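Putative N-acetylmuramoyl-L-alanine amidase,autolysin cwp6 (Peptoclostridium difficile, PDB 5J72) probably cleaves the amide bond between N-acetylmuramic acid and L-alanine in peptidoglycan as a zinc-dependent autolysin, with CWB2 modules that anchor it to the cell wall. Local coordinates at residues L525-G536 with P598-N609; K27-L35 with A46-Y57. All blocks are in the same frame, centred on the assembly; numbering follows the deposited sequence.

Interaction 1. Residues L525-G536 with P598-N609. With ZN (zinc ion), chain I.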
loop_
_atom_site.group_PDB
_atom_site.type_symbol
_atom_site.label_atom_id
_atom_site.label_comp_id
_atom_site.label_asym_id
_atom_site.label_seq_id
_atom_site.Cartn_x
_atom_site.Cartn_y
_atom_site.Cartn_z
ATOM N N LEU A 525 -18.289 -15.614 -19.109
ATOM C CA LEU A 525 -18.794 -14.436 -19.855
ATOM C C LEU A 525 -17.646 -13.467 -20.100
ATOM O O LEU A 525 -16.810 -13.294 -19.214
ATOM C CB LEU A 525 -19.869 -13.682 -19.060
ATOM C CG LEU A 525 -20.427 -12.426 -19.763
ATOM C CD1 LEU A 525 -21.373 -12.896 -20.943
ATOM C CD2 LEU A 525 -21.272 -11.533 -18.849
ATOM N N PHE A 526 -17.611 -12.873 -21.286
ATOM C CA PHE A 526 -16.640 -11.877 -21.714
ATOM C C PHE A 526 -17.412 -10.615 -21.851
ATOM O O PHE A 526 -18.418 -10.584 -22.588
ATOM C CB PHE A 526 -16.012 -12.303 -23.046
ATOM C CG PHE A 526 -15.128 -11.254 -23.708
ATOM C CD1 PHE A 526 -15.682 -10.180 -24.384
ATOM C CD2 PHE A 526 -13.753 -11.374 -23.688
ATOM C CE1 PHE A 526 -14.852 -9.235 -25.029
ATOM C CE2 PHE A 526 -12.934 -10.449 -24.325
ATOM C CZ PHE A 526 -13.498 -9.382 -24.992
ATOM N N THR A 527 -16.987 -9.525 -21.168
ATOM C CA THR A 527 -17.690 -8.273 -21.262
ATOM C C THR A 527 -16.737 -7.163 -21.734
ATOM O O THR A 527 -15.794 -6.843 -21.015
ATOM C CB THR A 527 -18.263 -7.893 -19.908
ATOM O OG1 THR A 527 -19.128 -8.957 -19.469
ATOM C CG2 THR A 527 -19.120 -6.666 -19.948
ATOM N N SER A 528 -17.004 -6.583 -22.912
ATOM C CA SER A 528 -16.219 -5.474 -23.414
ATOM C C SER A 528 -16.898 -4.211 -22.959
ATOM O O SER A 528 -18.131 -4.117 -23.015
ATOM C CB SER A 528 -16.097 -5.590 -24.942
ATOM O OG SER A 528 -15.329 -4.531 -25.490
ATOM N N ILE A 529 -16.144 -3.205 -22.482
ATOM C CA ILE A 529 -16.732 -2.005 -21.947
ATOM C C ILE A 529 -16.274 -0.850 -22.789
ATOM O O ILE A 529 -15.066 -0.625 -22.936
ATOM C CB ILE A 529 -16.294 -1.823 -20.440
ATOM C CG1 ILE A 529 -16.958 -2.956 -19.593
ATOM C CG2 ILE A 529 -16.773 -0.468 -19.869
ATOM C CD1 ILE A 529 -16.486 -2.980 -18.134
ATOM N N HIS A 530 -17.231 -0.111 -23.321
ATOM C CA HIS A 530 -16.988 1.004 -24.228
ATOM C C HIS A 530 -17.871 2.215 -23.897
ATOM O O HIS A 530 -18.775 2.108 -23.065
ATOM C CB HIS A 530 -17.304 0.539 -25.667
ATOM C CG HIS A 530 -16.241 -0.354 -26.245
ATOM N ND1 HIS A 530 -15.353 0.091 -27.234
ATOM C CD2 HIS A 530 -15.921 -1.648 -25.954
ATOM C CE1 HIS A 530 -14.544 -0.936 -27.476
ATOM N NE2 HIS A 530 -14.828 -2.009 -26.742
ATOM N N TYR A 531 -17.587 3.381 -24.519
ATOM C CA TYR A 531 -18.419 4.580 -24.358
ATOM C C TYR A 531 -18.852 5.008 -25.781
ATOM O O TYR A 531 -18.046 4.893 -26.710
ATOM C CB TYR A 531 -17.657 5.690 -23.637
ATOM C CG TYR A 531 -17.718 5.483 -22.140
ATOM C CD1 TYR A 531 -18.637 6.175 -21.357
ATOM C CD2 TYR A 531 -16.900 4.545 -21.511
ATOM C CE1 TYR A 531 -18.756 5.927 -19.994
ATOM C CE2 TYR A 531 -17.011 4.293 -20.144
ATOM C CZ TYR A 531 -17.943 4.980 -19.391
ATOM O OH TYR A 531 -18.059 4.724 -18.040
ATOM N N ASN A 532 -20.122 5.428 -25.964
ATOM C CA ASN A 532 -20.671 5.794 -27.286
ATOM C C ASN A 532 -20.375 7.224 -27.643
ATOM O O ASN A 532 -19.864 7.989 -26.820
ATOM C CB ASN A 532 -22.191 5.651 -27.315
ATOM C CG ASN A 532 -22.626 4.612 -28.274
ATOM O OD1 ASN A 532 -22.064 4.527 -29.365
ATOM N ND2 ASN A 532 -23.582 3.740 -27.941
ATOM N N ALA A 533 -20.720 7.583 -28.894
ATOM C CA ALA A 533 -20.536 8.952 -29.433
ATOM C C ALA A 533 -21.373 9.068 -30.717
ATOM O O ALA A 533 -21.733 8.063 -31.299
ATOM C CB ALA A 533 -19.050 9.217 -29.778
ATOM N N SER A 534 -21.671 10.270 -31.123
ATOM C CA SER A 534 -22.370 10.580 -32.360
ATOM C C SER A 534 -22.019 12.076 -32.514
ATOM O O SER A 534 -21.118 12.428 -33.257
ATOM C CB SER A 534 -23.871 10.292 -32.241
ATOM O OG SER A 534 -24.539 11.019 -31.221
ATOM N N ASN A 535 -22.713 12.925 -31.773
ATOM C CA ASN A 535 -22.496 14.374 -31.658
ATOM C C ASN A 535 -23.091 14.642 -30.272
ATOM O O ASN A 535 -23.177 13.692 -29.523
ATOM C CB ASN A 535 -23.155 15.197 -32.792
ATOM C CG ASN A 535 -24.196 14.457 -33.582
ATOM O OD1 ASN A 535 -25.353 14.359 -33.148
ATOM N ND2 ASN A 535 -23.868 13.901 -34.738
ATOM N N GLY A 536 -23.499 15.831 -29.870
ATOM C CA GLY A 536 -24.038 15.921 -28.513
ATOM C C GLY A 536 -25.382 15.226 -28.411
ATOM O O GLY A 536 -25.858 14.916 -27.323
ATOM N N PRO A 598 -19.562 -16.858 -24.386
ATOM C CA PRO A 598 -20.569 -15.789 -24.341
ATOM C C PRO A 598 -19.872 -14.393 -24.190
ATOM O O PRO A 598 -19.022 -14.227 -23.328
ATOM C CB PRO A 598 -21.424 -16.159 -23.118
ATOM C CG PRO A 598 -21.113 -17.529 -22.823
ATOM C CD PRO A 598 -19.664 -17.723 -23.207
ATOM N N ALA A 599 -20.292 -13.420 -25.001
ATOM C CA ALA A 599 -19.661 -12.108 -25.059
ATOM C C ALA A 599 -20.625 -11.036 -25.354
ATOM O O ALA A 599 -21.540 -11.251 -26.139
ATOM C CB ALA A 599 -18.591 -12.117 -26.168
ATOM N N ILE A 600 -20.470 -9.870 -24.734
ATOM C CA ILE A 600 -21.321 -8.723 -24.975
ATOM C C ILE A 600 -20.441 -7.510 -24.982
ATOM O O ILE A 600 -19.283 -7.562 -24.512
ATOM C CB ILE A 600 -22.390 -8.484 -23.897
ATOM C CG1 ILE A 600 -21.676 -8.389 -22.495
ATOM C CG2 ILE A 600 -23.427 -9.682 -23.890
ATOM C CD1 ILE A 600 -22.605 -7.916 -21.429
ATOM N N LEU A 601 -20.979 -6.407 -25.469
ATOM C CA LEU A 601 -20.262 -5.164 -25.480
ATOM C C LEU A 601 -21.167 -4.099 -24.955
ATOM O O LEU A 601 -22.211 -3.788 -25.524
ATOM C CB LEU A 601 -19.718 -4.788 -26.864
ATOM C CG LEU A 601 -18.860 -3.514 -26.955
ATOM C CD1 LEU A 601 -17.864 -3.677 -28.085
ATOM C CD2 LEU A 601 -19.652 -2.249 -27.183
ATOM N N VAL A 602 -20.765 -3.513 -23.837
ATOM C CA VAL A 602 -21.527 -2.492 -23.160
ATOM C C VAL A 602 -21.117 -1.127 -23.595
ATOM O O VAL A 602 -19.941 -0.805 -23.516
ATOM C CB VAL A 602 -21.298 -2.592 -21.618
ATOM C CG1 VAL A 602 -22.112 -1.529 -20.872
ATOM C CG2 VAL A 602 -21.649 -4.007 -21.126
ATOM N N GLU A 603 -22.091 -0.287 -24.074
ATOM C CA GLU A 603 -21.797 1.112 -24.385
ATOM C C GLU A 603 -22.410 1.829 -23.211
ATOM O O GLU A 603 -23.623 2.154 -23.248
ATOM C CB GLU A 603 -22.473 1.549 -25.686
ATOM C CG GLU A 603 -21.893 0.772 -26.853
ATOM C CD GLU A 603 -20.625 1.448 -27.395
ATOM O OE1 GLU A 603 -20.149 2.414 -26.788
ATOM O OE2 GLU A 603 -20.121 0.999 -28.430
ATOM N N CYS A 604 -21.610 2.064 -22.140
ATOM C CA CYS A 604 -22.097 2.635 -20.876
ATOM C C CYS A 604 -22.934 3.879 -20.973
ATOM O O CYS A 604 -23.917 4.030 -20.253
ATOM C CB CYS A 604 -20.907 2.919 -19.956
ATOM S SG CYS A 604 -19.865 1.462 -19.692
ATOM N N ALA A 605 -22.481 4.812 -21.821
ATOM C CA ALA A 605 -23.104 6.116 -21.957
ATOM C C ALA A 605 -22.442 6.803 -23.163
ATOM O O ALA A 605 -21.451 6.277 -23.698
ATOM C CB ALA A 605 -22.820 6.929 -20.704
ATOM N N PHE A 606 -23.004 7.949 -23.608
ATOM C CA PHE A 606 -22.435 8.712 -24.723
ATOM C C PHE A 606 -21.477 9.633 -24.089
ATOM O O PHE A 606 -21.883 10.489 -23.311
ATOM C CB PHE A 606 -23.521 9.499 -25.510
ATOM C CG PHE A 606 -24.179 8.622 -26.550
ATOM C CD1 PHE A 606 -24.984 7.556 -26.173
ATOM C CD2 PHE A 606 -23.925 8.809 -27.898
ATOM C CE1 PHE A 606 -25.517 6.698 -27.120
ATOM C CE2 PHE A 606 -24.463 7.942 -28.844
ATOM C CZ PHE A 606 -25.254 6.892 -28.445
ATOM N N ILE A 607 -20.175 9.470 -24.413
ATOM C CA ILE A 607 -19.114 10.293 -23.804
ATOM C C ILE A 607 -19.150 11.769 -24.299
ATOM O O ILE A 607 -18.497 12.623 -23.688
ATOM C CB ILE A 607 -17.716 9.630 -24.096
ATOM C CG1 ILE A 607 -16.717 10.050 -22.996
ATOM C CG2 ILE A 607 -17.169 10.028 -25.512
ATOM C CD1 ILE A 607 -15.475 9.165 -23.030
ATOM N N ASP A 608 -19.934 12.049 -25.366
ATOM C CA ASP A 608 -20.110 13.402 -25.942
ATOM C C ASP A 608 -21.521 13.911 -25.609
ATOM O O ASP A 608 -21.974 14.875 -26.219
ATOM C CB ASP A 608 -19.916 13.395 -27.490
ATOM C CG ASP A 608 -20.816 12.374 -28.204
ATOM O OD1 ASP A 608 -20.863 12.389 -29.459
ATOM O OD2 ASP A 608 -21.479 11.551 -27.501
ATOM N N ASN A 609 -22.240 13.275 -24.662
ATOM C CA ASN A 609 -23.567 13.812 -24.281
ATOM C C ASN A 609 -23.470 14.392 -22.853
ATOM O O ASN A 609 -23.171 13.664 -21.909
ATOM C CB ASN A 609 -24.666 12.755 -24.344
ATOM C CG ASN A 609 -25.986 13.340 -23.889
ATOM O OD1 ASN A 609 -26.314 13.285 -22.687
ATOM N ND2 ASN A 609 -26.777 13.950 -24.781
HETATM ZN ZN ZN I . -15.466 1.945 -28.408
HETATM O O HOH W 1 -17.547 2.488 -28.602
HETATM O O HOH W 2 -24.517 3.985 -25.163
HETATM O O HOH W 3 -15.679 0.783 -30.212
HETATM O O HOH W 4 -15.446 3.742 -29.919
#

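Interaction 2. Residues K27-L35 with A46-Y57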
loop_
_atom_site.group_PDB
_atom_site.type_symbol
_atom_site.label_atom_id
_atom_site.label_comp_id
_atom_site.label_asym_id
_atom_site.label_seq_id
_atom_site.Cartn_x
_atom_site.Cartn_y
_atom_site.Cartn_z
ATOM N N LYS A 27 35.166 7.043 23.053
ATOM C CA LYS A 27 35.720 7.694 21.846
ATOM C C LYS A 27 36.884 6.760 21.443
ATOM O O LYS A 27 37.805 6.518 22.222
ATOM C CB LYS A 27 36.195 9.153 22.143
ATOM N N LEU A 28 36.822 6.192 20.229
ATOM C CA LEU A 28 37.819 5.181 19.841
ATOM C C LEU A 28 39.017 5.686 19.095
ATOM O O LEU A 28 39.978 4.914 18.947
ATOM C CB LEU A 28 37.119 4.118 18.959
ATOM C CG LEU A 28 35.867 3.462 19.607
ATOM C CD1 LEU A 28 35.265 2.401 18.634
ATOM C CD2 LEU A 28 36.213 2.779 20.953
ATOM N N ASN A 29 38.996 6.901 18.606
ATOM C CA ASN A 29 40.141 7.386 17.831
ATOM C C ASN A 29 40.327 6.498 16.590
ATOM O O ASN A 29 41.413 6.013 16.302
ATOM C CB ASN A 29 41.424 7.398 18.683
ATOM C CG ASN A 29 42.574 8.100 17.965
ATOM O OD1 ASN A 29 42.358 8.988 17.127
ATOM N ND2 ASN A 29 43.836 7.741 18.229
ATOM N N ALA A 30 39.261 6.297 15.845
ATOM C CA ALA A 30 39.349 5.438 14.662
ATOM C C ALA A 30 38.324 5.908 13.668
ATOM O O ALA A 30 37.168 6.147 14.028
ATOM C CB ALA A 30 39.072 3.985 15.071
ATOM N N ASP A 31 38.729 6.020 12.410
ATOM C CA ASP A 31 37.837 6.471 11.373
ATOM C C ASP A 31 36.808 5.432 10.906
ATOM O O ASP A 31 35.839 5.794 10.247
ATOM C CB ASP A 31 38.635 6.874 10.136
ATOM C CG ASP A 31 39.498 8.100 10.365
ATOM O OD1 ASP A 31 39.154 8.914 11.261
ATOM O OD2 ASP A 31 40.507 8.238 9.656
ATOM N N SER A 32 37.015 4.141 11.226
ATOM C CA SER A 32 36.050 3.129 10.771
ATOM C C SER A 32 36.166 1.899 11.624
ATOM O O SER A 32 37.157 1.756 12.365
ATOM C CB SER A 32 36.325 2.726 9.319
ATOM O OG SER A 32 37.542 1.990 9.243
ATOM N N ILE A 33 35.161 1.030 11.539
ATOM C CA ILE A 33 35.157 -0.294 12.194
ATOM C C ILE A 33 34.681 -1.282 11.150
ATOM O O ILE A 33 34.026 -0.894 10.187
ATOM C CB ILE A 33 34.240 -0.394 13.413
ATOM C CG1 ILE A 33 32.766 -0.139 12.975
ATOM C CG2 ILE A 33 34.711 0.653 14.498
ATOM C CD1 ILE A 33 31.843 -0.252 14.211
ATOM N N THR A 34 34.996 -2.566 11.338
ATOM C CA THR A 34 34.591 -3.605 10.426
ATOM C C THR A 34 33.834 -4.663 11.199
ATOM O O THR A 34 34.328 -5.177 12.190
ATOM C CB THR A 34 35.802 -4.230 9.759
ATOM O OG1 THR A 34 36.465 -3.205 9.048
ATOM C CG2 THR A 34 35.405 -5.315 8.725
ATOM N N LEU A 35 32.626 -4.973 10.741
ATOM C CA LEU A 35 31.799 -6.006 11.390
ATOM C C LEU A 35 32.055 -7.268 10.598
ATOM O O LEU A 35 32.049 -7.199 9.332
ATOM C CB LEU A 35 30.345 -5.613 11.244
ATOM C CG LEU A 35 29.830 -4.722 12.436
ATOM C CD1 LEU A 35 30.634 -3.399 12.530
ATOM C CD2 LEU A 35 28.311 -4.485 12.186
ATOM N N ALA A 46 31.402 -5.839 6.630
ATOM C CA ALA A 46 30.943 -4.497 6.244
ATOM C C ALA A 46 31.793 -3.496 6.991
ATOM O O ALA A 46 32.055 -3.678 8.203
ATOM C CB ALA A 46 29.491 -4.298 6.618
ATOM N N THR A 47 32.245 -2.440 6.302
ATOM C CA THR A 47 33.053 -1.419 6.980
ATOM C C THR A 47 32.171 -0.201 7.204
ATOM O O THR A 47 31.509 0.244 6.277
ATOM C CB THR A 47 34.309 -1.125 6.149
ATOM O OG1 THR A 47 35.120 -2.286 6.319
ATOM C CG2 THR A 47 35.116 0.088 6.677
ATOM N N LEU A 48 32.131 0.309 8.452
ATOM C CA LEU A 48 31.275 1.454 8.801
ATOM C C LEU A 48 32.189 2.616 9.131
ATOM O O LEU A 48 33.117 2.455 9.934
ATOM C CB LEU A 48 30.399 1.048 10.029
ATOM C CG LEU A 48 29.684 -0.316 9.882
ATOM C CD1 LEU A 48 28.789 -0.442 11.066
ATOM C CD2 LEU A 48 28.857 -0.399 8.543
ATOM N N ASN A 49 31.947 3.779 8.523
ATOM C CA ASN A 49 32.797 4.961 8.726
ATOM C C ASN A 49 32.231 5.924 9.736
ATOM O O ASN A 49 31.037 6.158 9.749
ATOM C CB ASN A 49 32.902 5.668 7.410
ATOM C CG ASN A 49 33.655 4.788 6.440
ATOM O OD1 ASN A 49 33.071 4.326 5.468
ATOM N ND2 ASN A 49 34.928 4.502 6.655
ATOM N N TYR A 50 33.108 6.505 10.553
ATOM C CA TYR A 50 32.706 7.430 11.585
ATOM C C TYR A 50 32.044 8.696 11.016
ATOM O O TYR A 50 32.584 9.328 10.102
ATOM C CB TYR A 50 33.928 7.799 12.407
ATOM C CG TYR A 50 33.540 8.557 13.659
ATOM C CD1 TYR A 50 32.842 7.934 14.687
ATOM C CD2 TYR A 50 33.878 9.902 13.813
ATOM C CE1 TYR A 50 32.490 8.632 15.846
ATOM C CE2 TYR A 50 33.545 10.603 14.970
ATOM C CZ TYR A 50 32.855 9.971 15.979
ATOM O OH TYR A 50 32.532 10.705 17.085
ATOM N N ASN A 51 30.912 9.061 11.575
ATOM C CA ASN A 51 30.190 10.253 11.130
ATOM C C ASN A 51 30.160 11.175 12.361
ATOM O O ASN A 51 29.465 10.878 13.322
ATOM C CB ASN A 51 28.808 9.876 10.619
ATOM C CG ASN A 51 27.928 11.102 10.274
ATOM O OD1 ASN A 51 28.308 12.245 10.538
ATOM N ND2 ASN A 51 26.720 10.937 9.772
ATOM N N GLU A 52 30.948 12.275 12.334
ATOM C CA GLU A 52 30.988 13.213 13.473
ATOM C C GLU A 52 29.664 13.866 13.696
ATOM O O GLU A 52 29.340 14.148 14.840
ATOM C CB GLU A 52 32.090 14.254 13.292
ATOM C CG GLU A 52 33.413 13.563 13.550
ATOM C CD GLU A 52 34.409 14.406 14.296
ATOM O OE1 GLU A 52 34.913 15.392 13.697
ATOM O OE2 GLU A 52 34.705 14.077 15.472
ATOM N N LYS A 53 28.869 14.071 12.676
ATOM C CA LYS A 53 27.568 14.671 12.942
ATOM C C LYS A 53 26.826 13.824 13.970
ATOM O O LYS A 53 26.287 14.353 14.926
ATOM C CB LYS A 53 26.735 14.729 11.643
ATOM C CG LYS A 53 25.334 15.313 11.817
ATOM C CD LYS A 53 24.574 15.411 10.451
ATOM C CE LYS A 53 24.054 16.828 10.177
ATOM N NZ LYS A 53 22.828 16.825 9.314
ATOM N N THR A 54 26.809 12.489 13.788
ATOM C CA THR A 54 26.052 11.641 14.690
ATOM C C THR A 54 26.904 10.920 15.738
ATOM O O THR A 54 26.322 10.211 16.550
ATOM C CB THR A 54 25.278 10.588 13.857
ATOM O OG1 THR A 54 26.264 9.788 13.161
ATOM C CG2 THR A 54 24.341 11.220 12.809
ATOM N N ASP A 55 28.242 11.066 15.729
ATOM C CA ASP A 55 29.082 10.341 16.698
ATOM C C ASP A 55 28.792 8.779 16.585
ATOM O O ASP A 55 28.693 8.074 17.583
ATOM C CB ASP A 55 28.754 10.829 18.134
ATOM C CG ASP A 55 29.600 10.126 19.171
ATOM O OD1 ASP A 55 29.049 9.757 20.230
ATOM O OD2 ASP A 55 30.806 9.911 18.914
ATOM N N SER A 56 28.642 8.296 15.370
ATOM C CA SER A 56 28.280 6.872 15.098
ATOM C C SER A 56 29.092 6.341 13.901
ATOM O O SER A 56 29.539 7.130 13.093
ATOM C CB SER A 56 26.819 6.801 14.663
ATOM O OG SER A 56 26.046 6.435 15.784
ATOM N N TYR A 57 29.253 5.023 13.801
ATOM C CA TYR A 57 29.937 4.440 12.643
ATOM C C TYR A 57 28.754 3.997 11.733
ATOM O O TYR A 57 27.873 3.238 12.187
ATOM C CB TYR A 57 30.818 3.275 13.125
ATOM C CG TYR A 57 32.031 3.801 13.879
ATOM C CD1 TYR A 57 31.973 4.054 15.253
ATOM C CD2 TYR A 57 33.219 4.062 13.217
ATOM C CE1 TYR A 57 33.077 4.555 15.937
ATOM C CE2 TYR A 57 34.323 4.563 13.888
ATOM C CZ TYR A 57 34.246 4.812 15.241
ATOM O OH TYR A 57 35.342 5.363 15.865
HETATM O O HOH W 5 34.923 6.966 18.183
HETATM O O HOH W 6 34.938 8.720 8.777
#

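Interaction 1. Residues L525-G536 with P598-N609
Phe-526 to His-530 pair in parallel with Ala-599 to Glu-603, the strand axes 4.6 Å apart at 37°, and a beta bulge between His-530 and Asn-532 shifts the register by one residue so that Asn-532 faces Phe-606. His-530 binds the zinc ion through ND1 (2.2 Å), a site completed by His-460, Glu-477 and three waters, as expected for an Amidase_3 catalytic domain. Leu-601 packs against this ligand: its CD1 lies over one face of the imidazole, 3.5 Å from His-530 CD2. Glu-603 bends back at chi2 (-86°), and its OE2 lies 3.0 Å from a zinc-bound water, which also has Tyr-531 O in reach. The Glu-603 carboxylate stacks on the Asn-532 amide, the planes 11° apart. Asn-532 CB in turn sits over the centre of the Phe-606 ring, 3.3 Å from the centroid, a close CH-pi contact. On the other side of the sheet Cys-604 CB packs over the Tyr-531 ring, whose OH bonds Thr-484. Beyond the strands, Asp-608 OD1 takes a nearly straight bond from Ser-534 N (2.8 Å). Strand 453-458 flanks 525-532 through backbone bonds, while helices 554-569 and 619-637 cover the face bearing Thr-527, Ile-529 and Ile-600.

Interaction 2. Residues K27-L35 with A46-Y57
Ser-32 to Leu-35 and Ala-46 to Asn-49 form part of an antiparallel beta hairpin in the N-terminal domain, with Ile-33/Leu-48 and Leu-35/Ala-46 as hydrogen-bonded pairs and Ser-32/Asn-49 and Thr-34/Thr-47 as non-hydrogen-bonded ones. The tight part is the face that carries Ile-33, Leu-35 and Leu-48. Leu-35 CD1 meets Leu-48 CD1 at 3.8 Å, the two side chains crossing at about a right angle, and Ile-33 CG1 lies against Leu-48 CB. Ile-33 also reaches the next strand: with CG1 placed between the backbone N and the carbonyl carbon (chi1 62°), its CG2 is turned over the centre of the Tyr-57 ring, 4.0 Å from the centroid in a CH-pi contact. Tyr-50 CD1 covers the opposite face of that ring nearer the rim, so the phenol is sandwiched. Val-22 of strand 16-24 and Ile-78 of strand 72-82 pack on Ile-33 from outside the hairpin.

The other face is looser and more polar. Thr-34 OG1 and Thr-47 OG1 share a 3.2 Å hydrogen bond, and Asn-81 ND2 bonds both Thr-34 OG1 and Ser-32 OG, while Thr-47 and Asn-49 are exposed to solvent. Near the corner at Asp-31 the pairing ends with Tyr-50 N bonded to Asp-31 O (2.8 Å), the donor lying 39° above the carbonyl plane. On the N-terminal side of that corner the Tyr-57 hydroxyl takes over the link: it donates to Ala-30 O at 2.7 Å and accepts a bond from a water whose oxygen, 2.9 Å from Leu-28 N, accepts that N-H.

How the interactions relate
From the N terminus, interaction 2 comes first, closing a short loop of ten residues, mostly strand, between 27-35 and 46-57, and thereby a hairpin within the N-terminal domain. The chain then runs through the three CWB2 repeats before interaction 1 opens at 525-536. That contact closes a longer excursion of 61 residues, including strands 541-544 and 574-578 and helix 554-569, and sets two parallel strands side by side in the amidase domain. The two contacts follow in series, neither nested nor crossed. They lie on opposite sides of the chain's centre, with nearest atoms about 51 Å apart, one pairing strands of the N-terminal domain, the other strands of the amidase domain.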